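Side-chain contact in 4-hydroxybenzoyl-CoA thioesterase (Staphylococcus aureus, PDB 6FDG), which probably hydrolyses the thioester of DHNA-CoA in the vitamin K2 pathway, as a hotdog-fold thioesterase of the 4-hydroxybenzoyl-CoA family: residues 33-38 and 43-48. Residues are numbered along the deposited sequence; the frame is centred on the assembly and turned at random.
Sequences ARLDYI and FSYADM
F43 and I38 meet through their backbones: F43 N donates to I38 O at 3.0 Å. The bond ties the last turn of helix 26-41 to the chain that leaves it. A second polar link runs through a water, which donates to L35 O and accepts from Y45 N at 3.2 Å. It thus satisfies an amide in the first turn of the second helix, where no earlier helical carbonyl can serve. S44 is the N-cap of that helix; its OG accepts from D47 N at 3.1 Å, a job suited to a short hydroxyl side chain.

Two apolar contacts also join the segments: I38 with F43, and L35 with Y45. The branched I38 uses its CG2 methyl, which packs 3.8 Å from F43 CB, the two side chains crossing at about a right angle. With CG1 beside the backbone N (chi1 -68°), the beta branch holds CG2 anti to that nitrogen, on the side of F43, where it lies nearer still to F43 O, at 3.6 Å. L35 reaches over with one methyl, CD2, set 3.3 Å from Y45 CB and 3.7 Å from Y45 CG. It therefore touches the root of the tyrosine, while the ring extends beyond it, with CG anti to the backbone N (chi1 -179°). A long aromatic suits this place, since its hydroxyl is hydrogen-bonded to S55 N, just after strand 53-54, while its base packs on leucine. Y70 of a second subunit packs on L35 and Y45, bringing the contact into the tetramer.

The contact is the corner between helix 26-41, the long helix of the hotdog fold, and the short helix 45-50. Around it, W129 of helix 127-141 meets both the F43 ring and I38, A33 and Y37 pack on strand 73-83, and Y45 and M48 meet I54 and I53 of strand 53-54.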
loop_
_atom_site.group_PDB
_atom_site.type_symbol
_atom_site.label_atom_id
_atom_site.label_comp_id
_atom_site.label_asym_id
_atom_site.label_seq_id
_atom_site.Cartn_x
_atom_site.Cartn_y
_atom_site.Cartn_z
ATOM N N ALA A 33 9.476 -9.294 9.557
ATOM C CA ALA A 33 10.667 -9.882 10.172
ATOM C C ALA A 33 10.746 -9.652 11.635
ATOM O O ALA A 33 11.044 -10.604 12.405
ATOM C CB ALA A 33 11.904 -9.428 9.407
ATOM N N ARG A 34 10.479 -8.432 12.067
ATOM C CA ARG A 34 10.542 -8.104 13.464
ATOM C C ARG A 34 9.467 -8.876 14.289
ATOM O O ARG A 34 9.754 -9.407 15.364
ATOM C CB ARG A 34 10.243 -6.560 13.603
ATOM C CG ARG A 34 10.224 -6.054 14.987
ATOM C CD ARG A 34 10.140 -4.533 15.040
ATOM N NE ARG A 34 8.927 -3.985 14.490
ATOM C CZ ARG A 34 8.831 -3.316 13.355
ATOM N NH1 ARG A 34 7.612 -2.757 13.036
ATOM N NH2 ARG A 34 9.775 -3.267 12.431
ATOM N N LEU A 35 8.279 -9.015 13.732
ATOM C CA LEU A 35 7.210 -9.757 14.406
ATOM C C LEU A 35 7.603 -11.248 14.420
ATOM O O LEU A 35 7.172 -11.944 15.413
ATOM C CB LEU A 35 5.876 -9.465 13.741
ATOM C CG LEU A 35 5.305 -8.070 14.018
ATOM C CD1 LEU A 35 4.089 -7.786 13.108
ATOM C CD2 LEU A 35 4.854 -7.889 15.473
ATOM N N ASP A 36 8.311 -11.747 13.413
ATOM C CA ASP A 36 8.755 -13.145 13.416
ATOM C C ASP A 36 9.807 -13.283 14.489
ATOM O O ASP A 36 9.851 -14.321 15.215
ATOM C CB ASP A 36 9.348 -13.481 12.023
ATOM C CG ASP A 36 9.702 -14.946 11.842
ATOM O OD1 ASP A 36 8.902 -15.815 12.256
ATOM O OD2 ASP A 36 10.807 -15.159 11.287
ATOM N N TYR A 37 10.750 -12.356 14.685
ATOM C CA TYR A 37 11.759 -12.369 15.760
ATOM C C TYR A 37 11.015 -12.502 17.083
ATOM O O TYR A 37 11.353 -13.337 17.947
ATOM C CB TYR A 37 12.658 -11.138 15.701
ATOM C CG TYR A 37 13.623 -11.015 16.800
ATOM C CD1 TYR A 37 13.266 -10.465 18.038
ATOM C CD2 TYR A 37 14.964 -11.429 16.651
ATOM C CE1 TYR A 37 14.158 -10.327 19.073
ATOM C CE2 TYR A 37 15.895 -11.292 17.668
ATOM C CZ TYR A 37 15.509 -10.764 18.884
ATOM O OH TYR A 37 16.467 -10.631 19.924
ATOM N N ILE A 38 10.048 -11.634 17.341
ATOM C CA ILE A 38 9.369 -11.639 18.616
ATOM C C ILE A 38 8.686 -12.995 18.804
ATOM O O ILE A 38 8.711 -13.499 19.999
ATOM C CB ILE A 38 8.363 -10.430 18.585
ATOM C CG1 ILE A 38 9.097 -9.102 18.593
ATOM C CG2 ILE A 38 7.304 -10.582 19.733
ATOM C CD1 ILE A 38 8.184 -7.905 18.358
ATOM N N PHE A 43 7.047 -14.734 22.139
ATOM C CA PHE A 43 6.039 -13.723 22.520
ATOM C C PHE A 43 5.126 -13.359 21.380
ATOM O O PHE A 43 5.362 -13.622 20.221
ATOM C CB PHE A 43 6.754 -12.461 23.024
ATOM C CG PHE A 43 7.662 -12.701 24.202
ATOM C CD1 PHE A 43 7.092 -12.902 25.471
ATOM C CD2 PHE A 43 9.018 -12.780 24.098
ATOM C CE1 PHE A 43 7.936 -13.157 26.566
ATOM C CE2 PHE A 43 9.862 -13.153 25.121
ATOM C CZ PHE A 43 9.291 -13.336 26.412
ATOM N N SER A 44 4.030 -12.707 21.624
ATOM C CA SER A 44 3.062 -12.403 20.624
ATOM C C SER A 44 2.774 -10.932 20.708
ATOM O O SER A 44 2.254 -10.433 21.717
ATOM C CB SER A 44 1.778 -13.136 20.952
ATOM O OG SER A 44 0.725 -12.600 20.176
ATOM N N TYR A 45 3.035 -10.195 19.627
ATOM C CA TYR A 45 2.648 -8.845 19.598
ATOM C C TYR A 45 1.130 -8.635 19.699
ATOM O O TYR A 45 0.621 -7.727 20.342
ATOM C CB TYR A 45 3.221 -8.137 18.374
ATOM C CG TYR A 45 2.812 -6.678 18.361
ATOM C CD1 TYR A 45 3.291 -5.757 19.296
ATOM C CD2 TYR A 45 1.951 -6.153 17.403
ATOM C CE1 TYR A 45 2.844 -4.468 19.367
ATOM C CE2 TYR A 45 1.544 -4.860 17.379
ATOM C CZ TYR A 45 1.973 -3.950 18.389
ATOM O OH TYR A 45 1.549 -2.696 18.444
ATOM N N ALA A 46 0.336 -9.551 19.095
ATOM C CA ALA A 46 -1.127 -9.374 19.247
ATOM C C ALA A 46 -1.537 -9.473 20.745
ATOM O O ALA A 46 -2.476 -8.794 21.153
ATOM C CB ALA A 46 -1.838 -10.460 18.430
ATOM N N ASP A 47 -0.833 -10.297 21.522
ATOM C CA ASP A 47 -1.093 -10.354 22.997
ATOM C C ASP A 47 -0.710 -9.093 23.713
ATOM O O ASP A 47 -1.462 -8.637 24.583
ATOM C CB ASP A 47 -0.335 -11.453 23.673
ATOM C CG ASP A 47 -0.855 -12.830 23.388
ATOM O OD1 ASP A 47 -1.972 -13.002 22.886
ATOM O OD2 ASP A 47 -0.045 -13.757 23.674
ATOM N N MET A 48 0.324 -8.362 23.300
ATOM C CA MET A 48 0.629 -7.062 23.820
ATOM C C MET A 48 -0.488 -6.074 23.536
ATOM O O MET A 48 -0.963 -5.281 24.401
ATOM C CB MET A 48 1.983 -6.581 23.215
ATOM C CG MET A 48 2.304 -5.174 23.572
ATOM S SD MET A 48 3.929 -4.612 22.990
ATOM C CE MET A 48 4.980 -5.309 24.232
HETATM O O HOH W 1 4.818 -11.505 17.366
#